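Local atomic coordinates of Baccell_00875 (Bacteroides cellulosilyticus DSM 14838, PDB entry 5NO8), a protein that probably acts as a polysaccharide lyase that removes the L-rhamnose caps linked to glucuronic acid on complex arabinogalactan proteins. Residues A[523-527]-A[563-567]; A[553-557]-A[624-628]. The contacts are given in a common frame with arbitrary orientation. Numbering follows the deposited sequence.

Interaction 1 of 2, residues A[523-527]-A[563-567]; sequences GDVFV and KYLDE
A single carboxylate can tie two neighbouring side chains of a facing helix, and residues 523-527 and 563-567 illustrate the principle. Both segments are regular alpha-helix; their axes run in the same general sense, 10.2 Å apart at closest approach and crossing at +41°. Gly523 stands opposite Tyr564 (CA to CA 7.0 Å) and Val527 opposite Glu567 (6.1 Å). Asp524, in an m rotamer, brings OD1 to 2.7 Å from Tyr564 OH, which donates a hydrogen bond, and to 3.0 Å from Lys563 NZ in a salt bridge. Lys563 achieves this by folding, chi1 p and chi4 p. The m rotamer of Tyr564 (chi2 -53°) lays CE1 3.6 Å from Gly523 C, where a beta carbon would clash. One turn further along, Val527 (t) points toward the partner helix, its CG2 3.9 Å from Tyr564 CD1 at the ring edge and 3.8 Å from Glu567 CB. Glu567 (t, then p) forms a salt bridge with Arg570 of its own helix, while a water donates to its OE1 (2.4 Å) and to Val527 O (2.7 Å). Helices 509-529 and 562-576 thus point the same general way, flanking helix 542-559 in sequence, a pairing consistent with an alpha/alpha-toroid-like domain.

Interaction 2 of 2, residues A[553-557]-A[624-628]; sequences AQLYL and YYALC
Most distinctive here is a cysteine set among side chains of the opposing helix: Cys628, chi1 m, holds SG 3.6 Å from Tyr556 CD2 and 3.8 Å from Leu557 CG, and 4.0 Å from Ala553 CB. Its sulfur lies obliquely to the Tyr556 ring, 4.8 Å from the centroid and 70° off the normal, a sulfur-aromatic contact. Segments 553-557 and 624-628 are both regular alpha-helix, their axes 9.5 Å apart at closest approach and crossing at +32°, with N-to-C directions broadly aligned. The register pairs Ala553 with Tyr624 (CA to CA 6.0 Å) and, one turn on, Leu557 with Cys628 (6.6 Å). The small Ala553 permits the tight first pairing, its CB 3.7 Å from Tyr624 CB. Tyr624 (m, chi2 -58°) turns one ring face to Gln554, whose extended m, t side chain places CG 3.7 Å from the ring centroid and 17° off the normal, a CH-pi contact. Leu557 (m, t) fills the space beyond, with CD1 3.9 Å from Tyr624 CD1 and 4.0 Å from Leu627 CB. Tyr556 adopts t, which carries its ring past Cys628. The interface is thus essentially apolar, burying 358 Å² in all. Tyr624 OH hydrogen-bonds a glycerol, probably from the crystallisation liquor. Around the pair, helix 496-505 contributes Arg497 against Leu557 and Leu627, whereas helix 562-576 packs on Tyr556 through Leu565 and on Tyr625 through Val568 and Met572.

Overall arrangement
The two interactions show how helices adjacent in space need not be adjacent in sequence. Their centres lie 12 Å apart, on the same side of the chain's centre, in the helix-rich C-terminal half. Along the chain their segments alternate: 523-527, 553-557, 563-567, 624-628, on the consecutive helices 509-529, 542-559 and 562-576 and the later 615-629. Interaction 1 therefore skips helix 542-559, which contributes one side of interaction 2, the other being helix 615-629; interaction 2 in turn passes over helix 562-576. The contacts meet directly: Leu555 CD2 lies 3.6 Å from Tyr564 CE2 and 3.7 Å from Gly523 CA, and Leu565 CD1 lies 3.9 Å from Cys628 CB. The two pairs thus pack together, consistent with two helical layers.

Interaction 1 of 2, residues A[523-527]-A[563-567]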
loop_
_atom_site.group_PDB
_atom_site.type_symbol
_atom_site.label_atom_id
_atom_site.label_comp_id
_atom_site.label_asym_id
_atom_site.label_seq_id
_atom_site.Cartn_x
_atom_site.Cartn_y
_atom_site.Cartn_z
ATOM N N GLY A 523 -7.160 25.221 6.341
ATOM C CA GLY A 523 -8.072 24.906 5.263
ATOM C C GLY A 523 -7.897 25.786 4.030
ATOM O O GLY A 523 -7.892 25.297 2.897
ATOM N N ASP A 524 -7.733 27.089 4.259
ATOM C CA ASP A 524 -7.526 28.022 3.150
ATOM C C ASP A 524 -6.184 27.772 2.457
ATOM O O ASP A 524 -6.138 27.797 1.240
ATOM C CB ASP A 524 -7.698 29.480 3.622
ATOM C CG ASP A 524 -9.121 29.781 4.087
ATOM O OD1 ASP A 524 -10.061 29.013 3.762
ATOM O OD2 ASP A 524 -9.314 30.796 4.796
ATOM N N VAL A 525 -5.130 27.450 3.205
ATOM C CA VAL A 525 -3.843 27.086 2.587
ATOM C C VAL A 525 -3.989 25.833 1.712
ATOM O O VAL A 525 -3.525 25.823 0.571
ATOM C CB VAL A 525 -2.706 26.923 3.611
ATOM C CG1 VAL A 525 -1.440 26.346 2.966
ATOM C CG2 VAL A 525 -2.375 28.266 4.259
ATOM N N PHE A 526 -4.668 24.801 2.213
ATOM C CA PHE A 526 -4.819 23.563 1.438
ATOM C C PHE A 526 -5.620 23.775 0.168
ATOM O O PHE A 526 -5.282 23.235 -0.872
ATOM C CB PHE A 526 -5.459 22.441 2.274
ATOM C CG PHE A 526 -4.612 21.935 3.431
ATOM C CD1 PHE A 526 -3.292 22.332 3.642
ATOM C CD2 PHE A 526 -5.157 20.978 4.298
ATOM C CE1 PHE A 526 -2.560 21.834 4.716
ATOM C CE2 PHE A 526 -4.421 20.474 5.363
ATOM C CZ PHE A 526 -3.131 20.904 5.578
ATOM N N VAL A 527 -6.687 24.562 0.256
ATOM C CA VAL A 527 -7.482 24.910 -0.915
ATOM C C VAL A 527 -6.668 25.691 -1.962
ATOM O O VAL A 527 -6.800 25.445 -3.171
ATOM C CB VAL A 527 -8.758 25.699 -0.516
ATOM C CG1 VAL A 527 -9.466 26.285 -1.729
ATOM C CG2 VAL A 527 -9.726 24.788 0.228
ATOM N N LYS A 563 -16.659 25.500 0.202
ATOM C CA LYS A 563 -15.331 25.571 -0.403
ATOM C C LYS A 563 -14.399 24.421 0.040
ATOM O O LYS A 563 -13.540 23.968 -0.734
ATOM C CB LYS A 563 -14.657 26.924 -0.149
ATOM C CG LYS A 563 -14.245 27.226 1.280
ATOM C CD LYS A 563 -14.079 28.738 1.498
ATOM C CE LYS A 563 -12.772 29.130 2.177
ATOM N NZ LYS A 563 -11.604 29.057 1.243
ATOM N N TYR A 564 -14.572 23.950 1.270
ATOM C CA TYR A 564 -13.753 22.838 1.743
ATOM C C TYR A 564 -14.228 21.508 1.153
ATOM O O TYR A 564 -13.392 20.709 0.738
ATOM C CB TYR A 564 -13.655 22.805 3.277
ATOM C CG TYR A 564 -13.165 24.111 3.869
ATOM C CD1 TYR A 564 -11.991 24.703 3.419
ATOM C CD2 TYR A 564 -13.871 24.749 4.887
ATOM C CE1 TYR A 564 -11.539 25.908 3.943
ATOM C CE2 TYR A 564 -13.419 25.954 5.431
ATOM C CZ TYR A 564 -12.257 26.531 4.953
ATOM O OH TYR A 564 -11.777 27.720 5.470
ATOM N N LEU A 565 -15.539 21.287 1.083
ATOM C CA LEU A 565 -16.080 20.096 0.433
ATOM C C LEU A 565 -15.779 20.048 -1.048
ATOM O O LEU A 565 -15.533 18.971 -1.595
ATOM C CB LEU A 565 -17.593 19.933 0.636
ATOM C CG LEU A 565 -18.238 18.605 0.158
ATOM C CD1 LEU A 565 -17.455 17.368 0.607
ATOM C CD2 LEU A 565 -19.685 18.486 0.630
ATOM N N ASP A 566 -15.829 21.193 -1.727
ATOM C CA ASP A 566 -15.489 21.222 -3.162
ATOM C C ASP A 566 -14.014 20.821 -3.386
ATOM O O ASP A 566 -13.711 20.098 -4.325
ATOM C CB ASP A 566 -15.818 22.590 -3.805
ATOM C CG ASP A 566 -17.343 22.837 -3.964
ATOM O OD1 ASP A 566 -18.180 21.901 -3.821
ATOM O OD2 ASP A 566 -17.709 23.988 -4.271
ATOM N N GLU A 567 -13.128 21.226 -2.490
ATOM C CA GLU A 567 -11.724 20.804 -2.559
ATOM C C GLU A 567 -11.550 19.289 -2.290
ATOM O O GLU A 567 -10.804 18.611 -3.003
ATOM C CB GLU A 567 -10.857 21.615 -1.616
ATOM C CG GLU A 567 -9.356 21.378 -1.794
ATOM C CD GLU A 567 -8.841 21.701 -3.192
ATOM O OE1 GLU A 567 -9.394 22.626 -3.818
ATOM O OE2 GLU A 567 -7.872 21.053 -3.652
HETATM O O HOH W 1 -8.310 24.347 -5.146
#

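Interaction 2 of 2, residues A[553-557]-A[624-628]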
loop_
_atom_site.group_PDB
_atom_site.type_symbol
_atom_site.label_atom_id
_atom_site.label_comp_id
_atom_site.label_asym_id
_atom_site.label_seq_id
_atom_site.Cartn_x
_atom_site.Cartn_y
_atom_site.Cartn_z
ATOM N N ALA A 553 -12.331 17.433 5.031
ATOM C CA ALA A 553 -13.645 16.847 5.238
ATOM C C ALA A 553 -14.154 17.116 6.662
ATOM O O ALA A 553 -15.334 17.433 6.863
ATOM C CB ALA A 553 -13.627 15.360 4.947
ATOM N N GLN A 554 -13.266 16.971 7.632
ATOM C CA GLN A 554 -13.579 17.326 9.019
ATOM C C GLN A 554 -13.888 18.822 9.149
ATOM O O GLN A 554 -14.824 19.208 9.861
ATOM C CB GLN A 554 -12.447 16.983 9.958
ATOM C CG GLN A 554 -12.218 15.500 10.181
ATOM C CD GLN A 554 -11.023 15.271 11.055
ATOM O OE1 GLN A 554 -9.922 14.982 10.565
ATOM N NE2 GLN A 554 -11.195 15.446 12.341
ATOM N N LEU A 555 -13.107 19.663 8.476
ATOM C CA LEU A 555 -13.363 21.110 8.524
ATOM C C LEU A 555 -14.727 21.430 7.918
ATOM O O LEU A 555 -15.467 22.243 8.473
ATOM C CB LEU A 555 -12.243 21.895 7.838
ATOM C CG LEU A 555 -12.279 23.426 8.016
ATOM C CD1 LEU A 555 -12.300 23.774 9.500
ATOM C CD2 LEU A 555 -11.061 24.081 7.363
ATOM N N TYR A 556 -15.109 20.747 6.844
ATOM C CA TYR A 556 -16.455 20.881 6.318
ATOM C C TYR A 556 -17.522 20.472 7.344
ATOM O O TYR A 556 -18.538 21.162 7.496
ATOM C CB TYR A 556 -16.662 20.077 5.033
ATOM C CG TYR A 556 -18.091 20.118 4.571
ATOM C CD1 TYR A 556 -18.612 21.274 3.979
ATOM C CD2 TYR A 556 -18.953 19.042 4.783
ATOM C CE1 TYR A 556 -19.928 21.331 3.571
ATOM C CE2 TYR A 556 -20.281 19.111 4.396
ATOM C CZ TYR A 556 -20.751 20.260 3.793
ATOM O OH TYR A 556 -22.046 20.318 3.382
ATOM N N LEU A 557 -17.318 19.328 8.004
ATOM C CA LEU A 557 -18.318 18.832 8.938
ATOM C C LEU A 557 -18.480 19.765 10.143
ATOM O O LEU A 557 -19.557 19.821 10.720
ATOM C CB LEU A 557 -17.993 17.403 9.392
ATOM C CG LEU A 557 -18.140 16.332 8.289
ATOM C CD1 LEU A 557 -17.471 15.009 8.681
ATOM C CD2 LEU A 557 -19.593 16.091 7.930
ATOM N N TYR A 624 -15.297 9.920 6.382
ATOM C CA TYR A 624 -15.702 11.334 6.459
ATOM C C TYR A 624 -16.446 11.772 5.205
ATOM O O TYR A 624 -17.410 12.538 5.291
ATOM C CB TYR A 624 -14.516 12.259 6.697
ATOM C CG TYR A 624 -13.859 12.162 8.047
ATOM C CD1 TYR A 624 -14.581 12.386 9.214
ATOM C CD2 TYR A 624 -12.506 11.884 8.167
ATOM C CE1 TYR A 624 -13.987 12.312 10.450
ATOM C CE2 TYR A 624 -11.900 11.818 9.398
ATOM C CZ TYR A 624 -12.660 12.024 10.546
ATOM O OH TYR A 624 -12.067 11.960 11.759
ATOM N N TYR A 625 -16.006 11.313 4.033
ATOM C CA TYR A 625 -16.651 11.679 2.787
ATOM C C TYR A 625 -18.119 11.190 2.771
ATOM O O TYR A 625 -19.002 11.902 2.280
ATOM C CB TYR A 625 -15.864 11.128 1.599
ATOM C CG TYR A 625 -16.459 11.469 0.275
ATOM C CD1 TYR A 625 -16.206 12.694 -0.324
ATOM C CD2 TYR A 625 -17.304 10.587 -0.371
ATOM C CE1 TYR A 625 -16.768 13.016 -1.554
ATOM C CE2 TYR A 625 -17.881 10.902 -1.595
ATOM C CZ TYR A 625 -17.599 12.117 -2.188
ATOM O OH TYR A 625 -18.175 12.428 -3.403
ATOM N N ALA A 626 -18.377 9.978 3.293
ATOM C CA ALA A 626 -19.739 9.471 3.407
ATOM C C ALA A 626 -20.599 10.332 4.357
ATOM O O ALA A 626 -21.786 10.536 4.083
ATOM C CB ALA A 626 -19.763 8.016 3.845
ATOM N N LEU A 627 -20.007 10.815 5.443
ATOM C CA LEU A 627 -20.700 11.750 6.347
ATOM C C LEU A 627 -21.019 13.088 5.665
ATOM O O LEU A 627 -22.066 13.679 5.911
ATOM C CB LEU A 627 -19.864 12.006 7.597
ATOM C CG LEU A 627 -19.684 10.837 8.573
ATOM C CD1 LEU A 627 -18.787 11.223 9.725
ATOM C CD2 LEU A 627 -21.033 10.365 9.087
ATOM N N CYS A 628 -20.098 13.553 4.825
ATOM C CA CYS A 628 -20.223 14.822 4.103
ATOM C C CYS A 628 -21.293 14.805 3.012
ATOM O O CYS A 628 -22.032 15.776 2.849
ATOM C CB CYS A 628 -18.861 15.221 3.493
ATOM S SG CYS A 628 -17.562 15.753 4.629
#